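Local coordinates for 6-aminohexanoate-dimer hydrolase (Bacillus anthracis, PDB 4GB7), which probably hydrolyses the amide bond of linear 6-aminohexanoate dimers, as a putative member of the serine beta-lactamase family of enzymes, at residues N41-K44 with K45-L48; E401-S404 with V405-M409; A307-M310 with A311-G314. One frame throughout, in Å; residues are numbered along the deposited sequence. Where two conformers were deposited one is given.

Interaction 1 (N41-K44 with K45-L48); sequences NVTK and KNWL
The carboxamide of Asn46 lies across the Thr43 side chain at about a right angle and grips the preceding backbone at two points. Its ND2 donates to Asn41 O over 3.1 Å in an almost straight bond (175° at the hydrogen); the acceptor sits in the amide plane, and the donor in the carbonyl plane. On its other branch OD1 receives Thr43 N at 2.7 Å, although this N-H comes from above the carbonyl plane, 40° out of it. Two bonds thus fix the flip of the amide. Asn46 CG sits between its own backbone N and carbonyl carbon (chi1 75°), a fold-back that turns the amide onto residues 41 to 43. Thr43 OG1 takes a similar position and accepts Asn46 N at 3.1 Å, with a weak bond from Lys45 N. A water lies 2.7 Å from Thr43 OG1 and accepts a bond from Lys45 NZ. On the buried side, Val42 CG1 rests 3.7 Å from Trp47 CB, while Thr43 O and Lys44 O lie at the edge of the indole, near its plane. Elsewhere the Trp47 ring meets Phe63 and, edge-to-face, Tyr212. Together with the bonds to OG1, weak bonds from Asn46 N and Trp47 N to Thr43 O make an ST motif; Thr43 and Asn46, each side chain taking the other's backbone N-H, show the reciprocal pattern of capping boxes, here in a loop ahead of helix 52-56.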
loop_
_atom_site.group_PDB
_atom_site.type_symbol
_atom_site.label_atom_id
_atom_site.label_comp_id
_atom_site.label_asym_id
_atom_site.label_seq_id
_atom_site.Cartn_x
_atom_site.Cartn_y
_atom_site.Cartn_z
ATOM N N ASN A 41 24.535 -6.956 9.102
ATOM C CA ASN A 41 24.338 -8.190 8.343
ATOM C C ASN A 41 23.237 -8.208 7.329
ATOM O O ASN A 41 23.111 -9.189 6.594
ATOM C CB ASN A 41 24.270 -9.417 9.253
ATOM C CG ASN A 41 23.075 -9.415 10.185
ATOM O OD1 ASN A 41 22.042 -8.866 9.869
ATOM N ND2 ASN A 41 23.212 -10.087 11.344
ATOM N N VAL A 42 22.478 -7.119 7.250
ATOM C CA VAL A 42 21.437 -6.979 6.236
ATOM C C VAL A 42 22.052 -6.355 4.988
ATOM O O VAL A 42 22.680 -5.298 5.068
ATOM C CB VAL A 42 20.257 -6.136 6.760
ATOM C CG1 VAL A 42 19.270 -5.818 5.649
ATOM C CG2 VAL A 42 19.543 -6.890 7.873
ATOM N N THR A 43 21.874 -7.018 3.845
ATOM C CA THR A 43 22.573 -6.640 2.597
ATOM C C THR A 43 21.550 -6.455 1.481
ATOM O O THR A 43 20.393 -6.854 1.637
ATOM C CB THR A 43 23.575 -7.714 2.190
ATOM O OG1 THR A 43 22.867 -8.876 1.706
ATOM C CG2 THR A 43 24.457 -8.114 3.381
ATOM N N LYS A 44 21.970 -5.866 0.365
ATOM C CA LYS A 44 21.099 -5.765 -0.793
ATOM C C LYS A 44 20.691 -7.133 -1.301
ATOM O O LYS A 44 19.663 -7.263 -1.950
ATOM C CB LYS A 44 21.717 -4.985 -1.933
ATOM C CG LYS A 44 21.979 -3.537 -1.612
ATOM C CD LYS A 44 22.476 -2.829 -2.850
ATOM C CE LYS A 44 22.926 -1.422 -2.467
ATOM N NZ LYS A 44 23.263 -0.570 -3.619
ATOM N N LYS A 45 21.475 -8.170 -0.978
ATOM C CA LYS A 45 21.158 -9.513 -1.433
ATOM C C LYS A 45 20.043 -10.134 -0.616
ATOM O O LYS A 45 19.137 -10.738 -1.195
ATOM C CB LYS A 45 22.407 -10.432 -1.445
ATOM C CG LYS A 45 22.262 -11.610 -2.389
ATOM C CD LYS A 45 23.480 -12.554 -2.464
ATOM C CE LYS A 45 24.832 -11.842 -2.538
ATOM N NZ LYS A 45 25.298 -11.298 -1.223
ATOM N N ASN A 46 20.078 -9.922 0.707
ATOM C CA ASN A 46 19.270 -10.670 1.634
ATOM C C ASN A 46 18.146 -9.946 2.395
ATOM O O ASN A 46 17.435 -10.594 3.152
ATOM C CB ASN A 46 20.156 -11.411 2.662
ATOM C CG ASN A 46 20.764 -10.487 3.733
ATOM O OD1 ASN A 46 20.385 -9.312 3.877
ATOM N ND2 ASN A 46 21.721 -11.025 4.491
ATOM N N TRP A 47 17.970 -8.639 2.169
ATOM C CA TRP A 47 17.096 -7.848 2.998
ATOM C C TRP A 47 15.648 -8.289 2.961
ATOM O O TRP A 47 14.917 -7.999 3.903
ATOM C CB TRP A 47 17.197 -6.375 2.680
ATOM C CG TRP A 47 16.649 -5.963 1.363
ATOM C CD1 TRP A 47 17.277 -6.011 0.135
ATOM C CD2 TRP A 47 15.314 -5.500 1.098
ATOM N NE1 TRP A 47 16.440 -5.537 -0.866
ATOM C CE2 TRP A 47 15.238 -5.231 -0.337
ATOM C CE3 TRP A 47 14.222 -5.231 1.882
ATOM C CZ2 TRP A 47 14.099 -4.743 -0.924
ATOM C CZ3 TRP A 47 13.078 -4.730 1.275
ATOM C CH2 TRP A 47 13.018 -4.506 -0.101
ATOM N N LEU A 48 15.249 -8.968 1.889
ATOM C CA LEU A 48 13.898 -9.461 1.680
ATOM C C LEU A 48 13.647 -10.845 2.224
ATOM O O LEU A 48 12.515 -11.384 2.137
ATOM C CB LEU A 48 13.602 -9.509 0.186
ATOM C CG LEU A 48 13.432 -8.156 -0.444
ATOM C CD1 LEU A 48 13.250 -8.383 -1.941
ATOM C CD2 LEU A 48 12.252 -7.393 0.165
HETATM O O HOH W 1 24.363 -11.154 1.719
#

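Interaction 2 (E401-S404 with V405-M409); sequences EIHS and VYSNM
Ile402 and Tyr406 form the tight side of this helical turn. Ile402 CG1 stands over one face of the phenol ring, 3.6 Å from its centroid and 15° off the ring normal, a CH-pi contact; CD1 reaches Tyr406 CE1 at 3.6 Å. With CG1 anti to the Ile402 backbone N (chi1 -168°), that branch runs forward to the next turn. Val405 flanks the isoleucine and packs on Leu104 of helix 101-107, while the tyrosine ring meets His391 of strand 387-393. Residues 402-409 belong to helix 402-417, the C-terminal helix that lies with helix 101-107 on one face of the five-stranded antiparallel sheet, as in serine beta-lactamases and their relatives. Around the helix, the solvent side is looser and polar. Ser407 OG lies over one face of the exposed His403 imidazole, 3.5 Å from CE1, and donates to His403 O at 3.0 Å from above the carbonyl plane; the Ser407 backbone N bonds to the same oxygen from the opposite face. Ser404 O is shared likewise: Asn408 N arrives on one face of its carbonyl plane, and Asn408 ND2 stands above the other at 3.0 Å.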
loop_
_atom_site.group_PDB
_atom_site.type_symbol
_atom_site.label_atom_id
_atom_site.label_comp_id
_atom_site.label_asym_id
_atom_site.label_seq_id
_atom_site.Cartn_x
_atom_site.Cartn_y
_atom_site.Cartn_z
ATOM N N GLU A 401 -2.286 -20.061 3.135
ATOM C CA GLU A 401 -3.579 -19.952 3.802
ATOM C C GLU A 401 -3.797 -18.645 4.546
ATOM O O GLU A 401 -4.924 -18.309 4.858
ATOM C CB GLU A 401 -3.711 -21.083 4.820
ATOM C CG GLU A 401 -3.778 -22.472 4.192
ATOM C CD GLU A 401 -2.484 -22.980 3.616
ATOM O OE1 GLU A 401 -1.408 -22.702 4.206
ATOM O OE2 GLU A 401 -2.563 -23.673 2.562
ATOM N N ILE A 402 -2.731 -17.928 4.895
ATOM C CA ILE A 402 -2.851 -16.896 5.949
ATOM C C ILE A 402 -3.660 -15.707 5.472
ATOM O O ILE A 402 -4.418 -15.117 6.257
ATOM C CB ILE A 402 -1.473 -16.449 6.526
ATOM C CG1 ILE A 402 -1.675 -15.596 7.810
ATOM C CG2 ILE A 402 -0.596 -15.781 5.465
ATOM C CD1 ILE A 402 -2.340 -16.329 8.969
ATOM N N HIS A 403 -3.576 -15.368 4.195
ATOM C CA HIS A 403 -4.361 -14.213 3.704
ATOM C C HIS A 403 -5.850 -14.446 3.886
ATOM O O HIS A 403 -6.563 -13.560 4.353
ATOM C CB HIS A 403 -4.090 -13.942 2.255
ATOM C CG HIS A 403 -4.939 -12.814 1.687
ATOM N ND1 HIS A 403 -4.968 -11.579 2.216
ATOM C CD2 HIS A 403 -5.818 -12.799 0.601
ATOM C CE1 HIS A 403 -5.801 -10.794 1.488
ATOM N NE2 HIS A 403 -6.331 -11.546 0.507
ATOM N N SER A 404 -6.339 -15.633 3.522
ATOM C CA SER A 404 -7.748 -15.929 3.751
ATOM C C SER A 404 -8.136 -16.028 5.257
ATOM O O SER A 404 -9.243 -15.682 5.649
ATOM C CB SER A 404 -8.135 -17.238 3.055
ATOM O OG SER A 404 -9.500 -17.557 3.262
ATOM N N VAL A 405 -7.250 -16.581 6.065
ATOM C CA VAL A 405 -7.468 -16.573 7.506
ATOM C C VAL A 405 -7.649 -15.138 8.033
ATOM O O VAL A 405 -8.627 -14.840 8.734
ATOM C CB VAL A 405 -6.344 -17.285 8.277
ATOM C CG1 VAL A 405 -6.490 -17.095 9.791
ATOM C CG2 VAL A 405 -6.339 -18.785 7.912
ATOM N N TYR A 406 -6.753 -14.241 7.649
ATOM C CA TYR A 406 -6.869 -12.859 8.028
ATOM C C TYR A 406 -8.128 -12.195 7.491
ATOM O O TYR A 406 -8.813 -11.485 8.228
ATOM C CB TYR A 406 -5.629 -12.109 7.556
ATOM C CG TYR A 406 -4.320 -12.317 8.305
ATOM C CD1 TYR A 406 -4.261 -12.946 9.553
ATOM C CD2 TYR A 406 -3.130 -11.865 7.746
ATOM C CE1 TYR A 406 -3.079 -13.036 10.219
ATOM C CE2 TYR A 406 -1.937 -11.954 8.398
ATOM C CZ TYR A 406 -1.913 -12.567 9.633
ATOM O OH TYR A 406 -0.730 -12.642 10.306
ATOM N N SER A 407 -8.453 -12.431 6.216
ATOM C CA SER A 407 -9.612 -11.780 5.635
ATOM C C SER A 407 -10.894 -12.138 6.375
ATOM O O SER A 407 -11.734 -11.286 6.637
ATOM C CB SER A 407 -9.743 -12.140 4.150
ATOM O OG SER A 407 -8.637 -11.628 3.437
ATOM N N ASN A 408 -11.011 -13.422 6.736
ATOM C CA ASN A 408 -12.152 -13.893 7.477
ATOM C C ASN A 408 -12.105 -13.409 8.935
ATOM O O ASN A 408 -13.142 -13.068 9.504
ATOM C CB ASN A 408 -12.216 -15.418 7.425
ATOM C CG ASN A 408 -12.879 -15.906 6.139
ATOM O OD1 ASN A 408 -14.114 -15.778 6.009
ATOM N ND2 ASN A 408 -12.066 -16.415 5.167
HETATM N N MSE A 409 -10.926 -13.373 9.535
HETATM C CA MSE A 409 -10.743 -12.880 10.917
HETATM C C MSE A 409 -11.201 -11.424 11.035
HETATM O O MSE A 409 -11.813 -11.014 12.037
HETATM C CB MSE A 409 -9.264 -12.979 11.265
HETATM C CG MSE A 409 -8.824 -12.468 12.605
HETATM SE SE MSE A 409 -6.895 -12.674 12.556
HETATM C CE MSE A 409 -6.456 -10.940 11.859
#

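Interaction 3 (A307-M310 with A311-G314); sequences ARDM and ARFG
Asp309 and Arg312 both set CG anti to their carbonyl carbons (chi1 -77° and -66°), and the arginine chain then runs extended from CG to NE, carrying its guanidinium alongside the preceding turn to the aspartate. Asp309 OD1 and Arg312 NH1 meet at 2.9 Å in a salt bridge, yet as a hydrogen bond it is weak, because the N-H points poorly at the oxygen; the carboxylate and guanidinium planes are turned 73° apart. Stronger polar partners lie outside the segments: OD1 and OD2 of Asp309 accept the backbone N-H groups of Glu284 and Glu285, and Arg312 NH2 donates to Ala77 O. Arg308 is paired chiefly with Glu132, and Glu284 forms salt bridges with both arginines, so its carboxylate probably offsets the like charge of the two, which lie one turn apart. The backbone follows the regular alpha-helical ladder, with Arg312 N bonded to Arg308 O at 3.0 Å and Gly314 N to Met310 O at 2.9 Å. The segment belongs to helix 307-318, which packs on the five-stranded sheet of the beta-lactamase-like fold: Ala307 and Ala311 lie on strands 110-117 and 387-393, their small side chains probably allowing a close approach. Met310, a selenomethionine, and Phe313 lie side by side and point the same way; in one of two conformers, so with some doubt, Met310 CE comes 3.8 Å from Phe313 CD2, obliquely to the ring. The phenylalanine stacks on Phe145 of helix 143-155, and both side chains touch Leu379 of strand 377-382.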
loop_
_atom_site.group_PDB
_atom_site.type_symbol
_atom_site.label_atom_id
_atom_site.label_comp_id
_atom_site.label_asym_id
_atom_site.label_seq_id
_atom_site.Cartn_x
_atom_site.Cartn_y
_atom_site.Cartn_z
ATOM N N ALA A 307 1.769 2.580 12.390
ATOM C CA ALA A 307 0.494 1.883 12.295
ATOM C C ALA A 307 -0.693 2.770 12.673
ATOM O O ALA A 307 -1.733 2.746 11.977
ATOM C CB ALA A 307 0.479 0.602 13.148
ATOM N N ARG A 308 -0.557 3.519 13.774
ATOM C CA ARG A 308 -1.608 4.431 14.154
ATOM C C ARG A 308 -1.795 5.519 13.103
ATOM O O ARG A 308 -2.909 5.940 12.888
ATOM C CB ARG A 308 -1.357 5.070 15.514
ATOM C CG ARG A 308 -1.645 4.083 16.629
ATOM C CD ARG A 308 -1.764 4.737 18.009
ATOM N NE ARG A 308 -0.567 5.453 18.370
ATOM C CZ ARG A 308 0.493 4.956 19.013
ATOM N NH1 ARG A 308 1.526 5.747 19.263
ATOM N NH2 ARG A 308 0.543 3.690 19.426
ATOM N N ASP A 309 -0.712 5.961 12.486
ATOM C CA ASP A 309 -0.851 6.988 11.468
ATOM C C ASP A 309 -1.599 6.436 10.256
ATOM O O ASP A 309 -2.441 7.130 9.673
ATOM C CB ASP A 309 0.504 7.606 11.076
ATOM C CG ASP A 309 1.008 8.614 12.137
ATOM O OD1 ASP A 309 0.175 9.026 12.994
ATOM O OD2 ASP A 309 2.170 9.058 12.087
HETATM N N MSE A 310 -1.297 5.222 9.859
HETATM C CA MSE A 310 -2.058 4.575 8.794
HETATM C C MSE A 310 -3.509 4.408 9.179
HETATM O O MSE A 310 -4.376 4.559 8.351
HETATM C CB MSE A 310 -1.496 3.232 8.416
HETATM C CG MSE A 310 -0.251 3.319 7.647
HETATM SE SE MSE A 310 -0.473 4.300 5.960
HETATM C CE MSE A 310 -2.312 3.872 5.535
ATOM N N ALA A 311 -3.788 4.144 10.457
ATOM C CA ALA A 311 -5.157 4.060 10.930
ATOM C C ALA A 311 -5.910 5.387 10.814
ATOM O O ALA A 311 -7.099 5.417 10.513
ATOM C CB ALA A 311 -5.171 3.563 12.350
ATOM N N ARG A 312 -5.210 6.493 11.071
ATOM C CA ARG A 312 -5.794 7.804 10.895
ATOM C C ARG A 312 -6.199 8.000 9.448
ATOM O O ARG A 312 -7.301 8.487 9.164
ATOM C CB ARG A 312 -4.814 8.907 11.290
ATOM C CG ARG A 312 -4.456 8.931 12.773
ATOM C CD ARG A 312 -3.440 10.032 13.131
ATOM N NE ARG A 312 -3.403 10.215 14.571
ATOM C CZ ARG A 312 -2.695 9.441 15.399
ATOM N NH1 ARG A 312 -1.887 8.486 14.936
ATOM N NH2 ARG A 312 -2.809 9.623 16.705
ATOM N N PHE A 313 -5.346 7.591 8.524
ATOM C CA PHE A 313 -5.684 7.704 7.091
ATOM C C PHE A 313 -6.900 6.792 6.736
ATOM O O PHE A 313 -7.788 7.149 6.021
ATOM C CB PHE A 313 -4.499 7.298 6.244
ATOM C CG PHE A 313 -4.775 7.335 4.768
ATOM C CD1 PHE A 313 -4.924 8.546 4.141
ATOM C CD2 PHE A 313 -4.873 6.172 3.997
ATOM C CE1 PHE A 313 -5.150 8.602 2.787
ATOM C CE2 PHE A 313 -5.104 6.232 2.627
ATOM C CZ PHE A 313 -5.239 7.438 2.031
ATOM N N GLY A 314 -6.926 5.600 7.324
ATOM C CA GLY A 314 -8.060 4.711 7.180
ATOM C C GLY A 314 -9.371 5.338 7.620
ATOM O O GLY A 314 -10.404 5.218 6.944
#

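Interactions 2 and 3 flank the same five-stranded sheet: residues 401-409 pack against His391 and Phe113, whereas 307-314 pack against Val390, Phe392 and Val114, neighbours that alternate along the strands and so face opposite ways. Their centres are 21 Å apart, with about 14 Å between nearest atoms. Interaction 1 is peripheral, its centre 28 Å from each of the other two, in a loop near the start of the modelled chain. Interaction 3 touches helix 143-155 through Phe313 on Phe145; that helix begins at an SxxK-like pattern, in which Ser140 and Lys143, with Tyr249 nearby, probably form the catalytic centre, as in related serine hydrolases.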